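ATP-dependent DNA ligase (Mycobacterium tuberculosis, PDB 6NHX) seals breaks in double-stranded DNA, using ATP, as the ligase part of a Ku-dependent non-homologous end-joining repair enzyme. Local coordinates at residues V268-E280 / S290-V304. The protein carries 1 engineered substitution. Sequence-based numbering, arbitrary orientation.
Sequences VKPALVAEVRYSE and SSWRGLRPDKKPSEV. With ATP (adenosine-5'-triphosphate), chain B.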
ATOM      1  N   VAL A 268       6.724 -10.840  22.273  1.00 14.65           N
ATOM      2  CA  VAL A 268       5.709  -9.804  22.399  1.00 17.51           C
ATOM      3  C   VAL A 268       4.332 -10.430  22.560  1.00 19.05           C
ATOM      4  O   VAL A 268       4.074 -11.561  22.119  1.00 16.70           O
ATOM      5  CB  VAL A 268       5.725  -8.800  21.228  1.00 16.38           C
ATOM      6  CG1 VAL A 268       7.003  -7.960  21.293  1.00 16.88           C
ATOM      7  CG2 VAL A 268       5.596  -9.516  19.894  1.00 15.07           C
ATOM      8  N   LYS A 269       3.450  -9.691  23.222  1.00 16.93           N
ATOM      9  CA  LYS A 269       2.044 -10.048  23.207  1.00 15.49           C
ATOM     10  C   LYS A 269       1.565 -10.074  21.754  1.00 17.44           C
ATOM     11  O   LYS A 269       1.966  -9.219  20.955  1.00 17.10           O
ATOM     12  CB  LYS A 269       1.241  -9.034  24.023  1.00 17.82           C
ATOM     13  CG  LYS A 269       1.539  -9.085  25.525  1.00 26.32           C
ATOM     14  N   PRO A 270       0.753 -11.066  21.377  1.00 15.17           N
ATOM     15  CA  PRO A 270       0.398 -11.286  19.960  1.00 14.85           C
ATOM     16  C   PRO A 270      -0.693 -10.341  19.486  1.00 19.09           C
ATOM     17  O   PRO A 270      -1.800 -10.751  19.116  1.00 19.13           O
ATOM     18  CB  PRO A 270      -0.051 -12.757  19.966  1.00 15.38           C
ATOM     19  CG  PRO A 270      -0.600 -12.975  21.342  1.00 15.78           C
ATOM     20  CD  PRO A 270       0.261 -12.134  22.259  1.00 14.23           C
ATOM     21  N   ALA A 271      -0.362  -9.049  19.475  1.00 17.20           N
ATOM     22  CA  ALA A 271      -1.324  -7.995  19.202  1.00 15.58           C
ATOM     23  C   ALA A 271      -1.199  -7.376  17.816  1.00 17.20           C
ATOM     24  O   ALA A 271      -2.185  -6.811  17.328  1.00 19.47           O
ATOM     25  CB  ALA A 271      -1.198  -6.881  20.252  1.00 22.18           C
ATOM     26  N   LEU A 272      -0.037  -7.469  17.172  1.00 16.51           N
ATOM     27  CA  LEU A 272       0.234  -6.757  15.925  1.00 16.22           C
ATOM     28  C   LEU A 272       0.138  -7.677  14.716  1.00 17.13           C
ATOM     29  O   LEU A 272       0.787  -8.730  14.673  1.00 16.21           O
ATOM     30  CB  LEU A 272       1.635  -6.153  15.952  1.00 16.32           C
ATOM     31  CG  LEU A 272       1.935  -5.003  16.905  1.00 23.74           C
ATOM     32  CD1 LEU A 272       3.301  -4.442  16.563  1.00 26.83           C
ATOM     33  CD2 LEU A 272       0.867  -3.928  16.818  1.00 27.59           C
ATOM     34  N   VAL A 273      -0.638  -7.262  13.732  1.00 14.56           N
ATOM     35  CA  VAL A 273      -0.745  -7.940  12.448  1.00 15.81           C
ATOM     36  C   VAL A 273       0.237  -7.304  11.472  1.00 14.82           C
ATOM     37  O   VAL A 273       0.423  -6.078  11.448  1.00 15.27           O
ATOM     38  CB  VAL A 273      -2.191  -7.862  11.920  1.00 16.17           C
ATOM     39  CG1 VAL A 273      -2.332  -8.545  10.570  1.00 16.01           C
ATOM     40  CG2 VAL A 273      -3.152  -8.450  12.933  1.00 17.93           C
ATOM     41  N   ALA A 274       0.873  -8.133  10.666  1.00 13.97           N
ATOM     42  CA  ALA A 274       1.708  -7.697   9.563  1.00 14.02           C
ATOM     43  C   ALA A 274       1.319  -8.478   8.320  1.00 13.98           C
ATOM     44  O   ALA A 274       0.646  -9.506   8.390  1.00 14.90           O
ATOM     45  CB  ALA A 274       3.181  -7.952   9.860  1.00 15.28           C
ATOM     46  N   GLU A 275       1.745  -7.984   7.167  1.00 14.67           N
ATOM     47  CA  GLU A 275       1.562  -8.688   5.911  1.00 14.05           C
ATOM     48  C   GLU A 275       2.922  -9.076   5.369  1.00 15.93           C
ATOM     49  O   GLU A 275       3.851  -8.258   5.370  1.00 16.69           O
ATOM     50  CB  GLU A 275       0.838  -7.813   4.892  1.00 18.18           C
ATOM     51  CG  GLU A 275      -0.583  -8.243   4.638  1.00 28.38           C
ATOM     52  CD  GLU A 275      -1.293  -7.320   3.679  1.00 40.33           C
ATOM     53  OE1 GLU A 275      -2.402  -7.672   3.229  1.00 45.21           O
ATOM     54  OE2 GLU A 275      -0.740  -6.243   3.377  1.00 42.82           O
ATOM     55  N   VAL A 276       3.042 -10.322   4.927  1.00 15.19           N
ATOM     56  CA  VAL A 276       4.262 -10.776   4.284  1.00 16.92           C
ATOM     57  C   VAL A 276       3.922 -11.408   2.942  1.00 17.49           C
ATOM     58  O   VAL A 276       2.823 -11.934   2.732  1.00 21.44           O
ATOM     59  CB  VAL A 276       5.053 -11.743   5.186  1.00 20.10           C
ATOM     60  CG1 VAL A 276       5.406 -11.059   6.515  1.00 22.33           C
ATOM     61  CG2 VAL A 276       4.260 -12.987   5.433  1.00 17.49           C
ATOM     62  N   ARG A 277       4.870 -11.332   2.022  1.00 16.76           N
ATOM     63  CA  ARG A 277       4.800 -12.058   0.768  1.00 16.01           C
ATOM     64  C   ARG A 277       5.481 -13.403   0.949  1.00 15.91           C
ATOM     65  O   ARG A 277       6.349 -13.564   1.801  1.00 16.96           O
ATOM     66  CB  ARG A 277       5.541 -11.287  -0.316  1.00 14.62           C
ATOM     67  CG  ARG A 277       5.096  -9.832  -0.473  1.00 17.97           C
ATOM     68  CD  ARG A 277       5.930  -9.140  -1.526  1.00 16.14           C
ATOM     69  NE  ARG A 277       5.803  -7.688  -1.460  1.00 17.37           N
ATOM     70  CZ  ARG A 277       6.566  -6.916  -0.700  1.00 16.79           C
ATOM     71  NH1 ARG A 277       7.516  -7.448   0.064  1.00 20.81           N
ATOM     72  NH2 ARG A 277       6.373  -5.609  -0.710  1.00 16.51           N
ATOM     73  N   TYR A 278       5.078 -14.376   0.140  1.00 15.58           N
ATOM     74  CA  TYR A 278       5.670 -15.701   0.240  1.00 14.55           C
ATOM     75  C   TYR A 278       5.438 -16.415  -1.077  1.00 18.19           C
ATOM     76  O   TYR A 278       4.543 -16.059  -1.851  1.00 17.75           O
ATOM     77  CB  TYR A 278       5.072 -16.502   1.414  1.00 16.57           C
ATOM     78  CG  TYR A 278       3.645 -16.931   1.171  1.00 15.64           C
ATOM     79  CD1 TYR A 278       3.350 -18.213   0.723  1.00 17.79           C
ATOM     80  CD2 TYR A 278       2.589 -16.050   1.373  1.00 16.00           C
ATOM     81  CE1 TYR A 278       2.057 -18.598   0.486  1.00 19.08           C
ATOM     82  CE2 TYR A 278       1.284 -16.427   1.137  1.00 16.85           C
ATOM     83  CZ  TYR A 278       1.024 -17.704   0.692  1.00 17.43           C
ATOM     84  OH  TYR A 278      -0.276 -18.077   0.455  1.00 20.36           O
ATOM     85  N   SER A 279       6.244 -17.452  -1.315  1.00 18.60           N
ATOM     86  CA  SER A 279       6.036 -18.277  -2.497  1.00 19.91           C
ATOM     87  C   SER A 279       5.003 -19.355  -2.210  1.00 23.10           C
ATOM     88  O   SER A 279       3.926 -19.381  -2.815  1.00 23.41           O
ATOM     89  CB  SER A 279       7.360 -18.895  -2.957  1.00 20.06           C
ATOM     90  OG  SER A 279       7.977 -19.602  -1.900  1.00 23.67           O
ATOM     91  N   GLU A 280       5.306 -20.240  -1.267  1.00 22.85           N
ATOM     92  CA  GLU A 280       4.410 -21.330  -0.908  1.00 22.24           C
ATOM     93  C   GLU A 280       4.599 -21.640   0.568  1.00 23.87           C
ATOM     94  O   GLU A 280       5.607 -21.275   1.175  1.00 20.02           O
ATOM     95  CB  GLU A 280       4.693 -22.611  -1.717  1.00 32.93           C
ATOM     96  CG  GLU A 280       4.634 -22.464  -3.233  1.00 52.38           C
ATOM     97  CD  GLU A 280       3.236 -22.154  -3.748  1.00 65.61           C
ATOM     98  OE1 GLU A 280       2.254 -22.434  -3.026  1.00 66.01           O
ATOM     99  OE2 GLU A 280       3.120 -21.625  -4.876  1.00 67.88           O
ATOM    100  N   SER A 290       9.864 -15.651   2.159  1.00 23.90           N
ATOM    101  CA  SER A 290       9.059 -14.613   2.775  1.00 19.35           C
ATOM    102  C   SER A 290       9.726 -13.253   2.609  1.00 19.46           C
ATOM    103  O   SER A 290      10.953 -13.138   2.528  1.00 22.72           O
ATOM    104  CB  SER A 290       8.848 -14.919   4.259  1.00 24.39           C
ATOM    105  OG  SER A 290      10.091 -14.993   4.942  1.00 28.25           O
ATOM    106  N   SER A 291       8.901 -12.211   2.539  1.00 16.48           N
ATOM    107  CA  SER A 291       9.422 -10.857   2.582  1.00 15.41           C
ATOM    108  C   SER A 291       8.407  -9.968   3.279  1.00 17.38           C
ATOM    109  O   SER A 291       7.199 -10.213   3.230  1.00 19.32           O
ATOM    110  CB  SER A 291       9.769 -10.304   1.191  1.00 16.57           C
ATOM    111  OG  SER A 291       8.624 -10.215   0.363  1.00 17.72           O
ATOM    112  N   TRP A 292       8.922  -8.924   3.905  1.00 16.63           N
ATOM    113  CA  TRP A 292       8.147  -8.018   4.738  1.00 18.80           C
ATOM    114  C   TRP A 292       7.417  -7.009   3.862  1.00 18.93           C
ATOM    115  O   TRP A 292       8.049  -6.261   3.109  1.00 22.05           O
ATOM    116  CB  TRP A 292       9.157  -7.291   5.624  1.00 24.29           C
ATOM    117  CG  TRP A 292       8.622  -6.214   6.502  1.00 25.65           C
ATOM    118  CD1 TRP A 292       8.871  -4.874   6.402  1.00 36.07           C
ATOM    119  CD2 TRP A 292       7.808  -6.385   7.660  1.00 28.14           C
ATOM    120  NE1 TRP A 292       8.230  -4.198   7.410  1.00 35.20           N
ATOM    121  CE2 TRP A 292       7.570  -5.103   8.198  1.00 26.83           C
ATOM    122  CE3 TRP A 292       7.235  -7.494   8.283  1.00 28.79           C
ATOM    123  CZ2 TRP A 292       6.792  -4.903   9.333  1.00 29.05           C
ATOM    124  CZ3 TRP A 292       6.459  -7.292   9.411  1.00 30.33           C
ATOM    125  CH2 TRP A 292       6.245  -6.006   9.924  1.00 31.59           C
ATOM    126  N   ARG A 293       6.088  -6.978   3.944  1.00 15.84           N
ATOM    127  CA  ARG A 293       5.394  -5.848   3.335  1.00 14.74           C
ATOM    128  C   ARG A 293       5.235  -4.694   4.317  1.00 15.75           C
ATOM    129  O   ARG A 293       5.627  -3.565   4.007  1.00 17.61           O
ATOM    130  CB  ARG A 293       4.058  -6.273   2.714  1.00 13.13           C
ATOM    131  CG  ARG A 293       3.558  -5.288   1.667  1.00 21.30           C
ATOM    132  CD  ARG A 293       2.077  -5.471   1.402  1.00 29.81           C
ATOM    133  NE  ARG A 293       1.637  -4.683   0.255  1.00 24.42           N
ATOM    134  CZ  ARG A 293       0.373  -4.593  -0.143  1.00 28.18           C
ATOM    135  NH1 ARG A 293      -0.584  -5.237   0.520  1.00 25.32           N
ATOM    136  NH2 ARG A 293       0.066  -3.865  -1.207  1.00 19.72           N
ATOM    137  N   GLY A 294       4.694  -4.953   5.498  1.00 16.56           N
ATOM    138  CA  GLY A 294       4.610  -3.944   6.536  1.00 16.85           C
ATOM    139  C   GLY A 294       3.590  -4.322   7.590  1.00 15.80           C
ATOM    140  O   GLY A 294       2.953  -5.369   7.525  1.00 15.82           O
ATOM    141  N   LEU A 295       3.467  -3.447   8.585  1.00 15.41           N
ATOM    142  CA  LEU A 295       2.435  -3.603   9.604  1.00 15.89           C
ATOM    143  C   LEU A 295       1.064  -3.279   9.024  1.00 15.24           C
ATOM    144  O   LEU A 295       0.930  -2.459   8.110  1.00 15.23           O
ATOM    145  CB  LEU A 295       2.716  -2.691  10.796  1.00 15.35           C
ATOM    146  CG  LEU A 295       3.992  -2.971  11.595  1.00 14.52           C
ATOM    147  CD1 LEU A 295       4.117  -1.989  12.743  1.00 20.51           C
ATOM    148  CD2 LEU A 295       3.934  -4.385  12.137  1.00 19.52           C
ATOM    149  N   ARG A 296       0.032  -3.946   9.554  1.00 14.80           N
ATOM    150  CA  ARG A 296      -1.358  -3.681   9.189  1.00 14.89           C
ATOM    151  C   ARG A 296      -2.086  -3.248  10.462  1.00 17.09           C
ATOM    152  O   ARG A 296      -2.767  -4.063  11.108  1.00 16.68           O
ATOM    153  CB  ARG A 296      -2.025  -4.892   8.535  1.00 16.72           C
ATOM    154  CG  ARG A 296      -1.439  -5.331   7.180  1.00 18.34           C
ATOM    155  CD  ARG A 296      -1.085  -4.151   6.278  1.00 32.91           C
ATOM    156  NE  ARG A 296      -2.239  -3.327   5.930  1.00 49.32           N
ATOM    157  CZ  ARG A 296      -2.882  -3.388   4.768  1.00 54.06           C
ATOM    158  NH1 ARG A 296      -2.493  -4.244   3.831  1.00 50.32           N
ATOM    159  NH2 ARG A 296      -3.920  -2.591   4.541  1.00 49.08           N
ATOM    160  N   PRO A 297      -1.975  -1.967  10.832  1.00 17.97           N
ATOM    161  CA  PRO A 297      -2.406  -1.538  12.175  1.00 18.54           C
ATOM    162  C   PRO A 297      -3.889  -1.681  12.444  1.00 21.95           C
ATOM    163  O   PRO A 297      -4.278  -1.766  13.619  1.00 23.45           O
ATOM    164  CB  PRO A 297      -1.980  -0.062  12.238  1.00 20.30           C
ATOM    165  CG  PRO A 297      -0.987   0.118  11.146  1.00 31.40           C
ATOM    166  CD  PRO A 297      -1.299  -0.896  10.084  1.00 18.10           C
ATOM    167  N   ASP A 298      -4.731  -1.697  11.415  1.00 20.79           N
ATOM    168  CA  ASP A 298      -6.167  -1.794  11.627  1.00 28.15           C
ATOM    169  C   ASP A 298      -6.691  -3.221  11.565  1.00 31.73           C
ATOM    170  O   ASP A 298      -7.869  -3.446  11.861  1.00 35.44           O
ATOM    171  CB  ASP A 298      -6.912  -0.905  10.627  1.00 38.31           C
ATOM    172  CG  ASP A 298      -6.446   0.541  10.680  1.00 42.42           C
ATOM    173  OD1 ASP A 298      -6.215   1.134   9.605  1.00 45.50           O
ATOM    174  OD2 ASP A 298      -6.293   1.076  11.799  1.00 37.37           O
ATOM    175  N   LYS A 299      -5.858  -4.189  11.195  1.00 21.19           N
ATOM    176  CA  LYS A 299      -6.300  -5.573  11.182  1.00 17.97           C
ATOM    177  C   LYS A 299      -6.185  -6.164  12.577  1.00 20.99           C
ATOM    178  O   LYS A 299      -5.299  -5.790  13.353  1.00 26.03           O
ATOM    179  CB  LYS A 299      -5.483  -6.380  10.176  1.00 19.92           C
ATOM    180  CG  LYS A 299      -5.710  -5.892   8.761  1.00 31.45           C
ATOM    181  CD  LYS A 299      -5.212  -6.856   7.707  1.00 41.38           C
ATOM    182  CE  LYS A 299      -5.615  -6.358   6.323  1.00 49.94           C
ATOM    183  NZ  LYS A 299      -5.154  -7.263   5.240  1.00 49.94           N
ATOM    184  N   LYS A 300      -7.110  -7.064  12.905  1.00 22.13           N
ATOM    185  CA  LYS A 300      -7.066  -7.646  14.238  1.00 24.17           C
ATOM    186  C   LYS A 300      -6.509  -9.057  14.165  1.00 22.06           C
ATOM    187  O   LYS A 300      -6.807  -9.787  13.217  1.00 19.64           O
ATOM    188  CB  LYS A 300      -8.468  -7.726  14.847  1.00 34.21           C
ATOM    189  CG  LYS A 300      -9.396  -6.575  14.508  1.00 39.97           C
ATOM    190  CD  LYS A 300     -10.640  -6.607  15.384  1.00 47.24           C
ATOM    191  CE  LYS A 300     -11.497  -5.365  15.187  1.00 52.44           C
ATOM    192  NZ  LYS A 300     -10.679  -4.119  15.219  1.00 52.71           N
ATOM    193  N   PRO A 301      -5.696  -9.451  15.146  1.00 20.26           N
ATOM    194  CA  PRO A 301      -5.222 -10.843  15.185  1.00 19.92           C
ATOM    195  C   PRO A 301      -6.340 -11.862  15.050  1.00 20.21           C
ATOM    196  O   PRO A 301      -6.156 -12.867  14.360  1.00 19.39           O
ATOM    197  CB  PRO A 301      -4.506 -10.935  16.540  1.00 21.59           C
ATOM    198  CG  PRO A 301      -4.051  -9.526  16.812  1.00 23.18           C
ATOM    199  CD  PRO A 301      -5.112  -8.627  16.219  1.00 19.09           C
ATOM    200  N   SER A 302      -7.511 -11.611  15.655  1.00 21.10           N
ATOM    201  CA  SER A 302      -8.608 -12.574  15.590  1.00 27.91           C
ATOM    202  C   SER A 302      -9.101 -12.811  14.167  1.00 32.65           C
ATOM    203  O   SER A 302      -9.774 -13.816  13.919  1.00 40.32           O
ATOM    204  CB  SER A 302      -9.768 -12.156  16.505  1.00 23.31           C
ATOM    205  OG  SER A 302     -10.327 -10.916  16.116  1.00 27.72           O
ATOM    206  N   GLU A 303      -8.778 -11.919  13.234  1.00 25.08           N
ATOM    207  CA  GLU A 303      -9.195 -12.047  11.843  1.00 24.70           C
ATOM    208  C   GLU A 303      -8.147 -12.721  10.964  1.00 23.28           C
ATOM    209  O   GLU A 303      -8.404 -12.935   9.773  1.00 26.17           O
ATOM    210  CB  GLU A 303      -9.553 -10.669  11.270  1.00 34.30           C
ATOM    211  CG  GLU A 303     -10.737  -9.997  11.966  1.00 44.16           C
ATOM    212  CD  GLU A 303     -10.865  -8.514  11.645  1.00 54.05           C
ATOM    213  OE1 GLU A 303      -9.908  -7.924  11.094  1.00 57.68           O
ATOM    214  OE2 GLU A 303     -11.928  -7.938  11.957  1.00 59.18           O
ATOM    215  N   VAL A 304      -6.980 -13.051  11.515  1.00 19.67           N
ATOM    216  CA  VAL A 304      -5.884 -13.625  10.738  1.00 19.43           C
ATOM    217  C   VAL A 304      -6.127 -15.118  10.558  1.00 21.07           C
ATOM    218  O   VAL A 304      -6.193 -15.871  11.537  1.00 22.67           O
ATOM    219  CB  VAL A 304      -4.530 -13.369  11.422  1.00 17.87           C
ATOM    220  CG1 VAL A 304      -3.419 -14.125  10.710  1.00 17.71           C
ATOM    221  CG2 VAL A 304      -4.224 -11.886  11.471  1.00 19.37           C
TER
HETATM  222  PG  ATP B1000      -7.739  -2.181   0.250  1.00 17.91           P
HETATM  223  O1G ATP B1000      -8.114  -2.524  -1.177  1.00 17.33           O
HETATM  224  O2G ATP B1000      -8.867  -2.289   1.258  1.00 20.04           O
HETATM  225  O3G ATP B1000      -6.985  -0.867   0.350  1.00 18.64           O
HETATM  226  PB  ATP B1000      -5.122  -3.325   0.896  1.00 22.60           P
HETATM  227  O1B ATP B1000      -4.672  -4.661   1.429  1.00 31.05           O
HETATM  228  O2B ATP B1000      -4.672  -2.035   1.545  1.00 33.43           O
HETATM  229  O3B ATP B1000      -6.727  -3.351   0.746  1.00 22.96           O
HETATM  230  PA  ATP B1000      -4.016  -4.233  -1.626  1.00 19.07           P
HETATM  231  O1A ATP B1000      -4.814  -5.501  -1.658  1.00 22.17           O
HETATM  232  O2A ATP B1000      -2.550  -4.157  -1.290  1.00 23.61           O
HETATM  233  O3A ATP B1000      -4.778  -3.217  -0.659  1.00 24.28           O
HETATM  234  O5' ATP B1000      -4.351  -3.377  -2.959  1.00 22.18           O
HETATM  235  C5' ATP B1000      -3.543  -2.262  -3.324  1.00 17.49           C
HETATM  236  C4' ATP B1000      -3.970  -0.996  -2.573  1.00 14.02           C
HETATM  237  O4' ATP B1000      -3.264   0.097  -3.160  1.00 17.12           O
HETATM  238  C3' ATP B1000      -5.444  -0.677  -2.701  1.00 15.36           C
HETATM  239  O3' ATP B1000      -5.831   0.136  -1.597  1.00 17.30           O
HETATM  240  C2' ATP B1000      -5.450   0.170  -3.941  1.00 14.78           C
HETATM  241  O2' ATP B1000      -6.609   1.011  -4.030  1.00 15.59           O
HETATM  242  C1' ATP B1000      -4.175   0.993  -3.792  1.00 17.37           C
HETATM  243  N9  ATP B1000      -3.559   1.313  -5.096  1.00 14.25           N
HETATM  244  C8  ATP B1000      -2.245   1.195  -5.413  1.00 14.33           C
HETATM  245  N7  ATP B1000      -2.013   1.610  -6.689  1.00 12.43           N
HETATM  246  C5  ATP B1000      -3.202   2.015  -7.176  1.00 11.63           C
HETATM  247  C6  ATP B1000      -3.666   2.539  -8.453  1.00 11.01           C
HETATM  248  N6  ATP B1000      -2.813   2.695  -9.471  1.00 12.23           N
HETATM  249  N1  ATP B1000      -4.970   2.831  -8.571  1.00 11.03           N
HETATM  250  C2  ATP B1000      -5.844   2.668  -7.572  1.00 11.57           C
HETATM  251  N3  ATP B1000      -5.493   2.175  -6.374  1.00 12.55           N
HETATM  252  C4  ATP B1000      -4.209   1.822  -6.141  1.00 12.76           C
HETATM  253  O   HOH W   1      -2.376  -4.863  13.869  1.00 21.65           O
HETATM  254  O   HOH W   2      -3.330  -6.874   0.901  1.00 29.20           O
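Glu-275 OE2 forms salt bridges with two arginines. Arg-296 NH1 lies 2.7 Å from Glu-275 OE2, and Arg-293 NH1 lies 3.0 Å from the same oxygen. The two donors come from opposite faces of the carboxylate plane. Arg-293 runs extended beside Glu-275, its guanidinium tilted 30° from the carboxylate. Arg-296 is bent at chi2 and chi3, and its guanidinium plane stands 75° from the carboxylate plane. Beyond the glutamate both arginines reach ATP. Arg-293 NH1 and NH2 both donate to O2A on the alpha phosphate, NH2 at 2.6 Å. Arg-296 NH2 bonds to O2B on the beta phosphate. Lys-299 NZ makes a weak bridge to Glu-275 OE1 and also pairs with Glu-193.

Strands 273-278 and 291-295 run antiparallel in the OB domain. A classic bulge sets Arg-293 and Gly-294 against Glu-275. Arg-277 NH1 donates to Ser-291 OG (3.0 Å), in the guanidinium plane, while Arg-277 NE pairs with Glu-163. On the face that carries Val-276 and Trp-292, the Ala-274 methyl (CB) lies 3.4 Å from Trp-292 CZ3. In strand 273-278, Val-273 CG2 packs against Pro-301 CD and Val-304 CG2, which follow strand 291-295.

Glu-275 thus acts as a second-shell anchor for two ATP-binding arginines. Its charge probably offsets part of theirs, and the paired strands bring two OB-domain arginines to the alpha and beta phosphates in this closed, ATP-bound state.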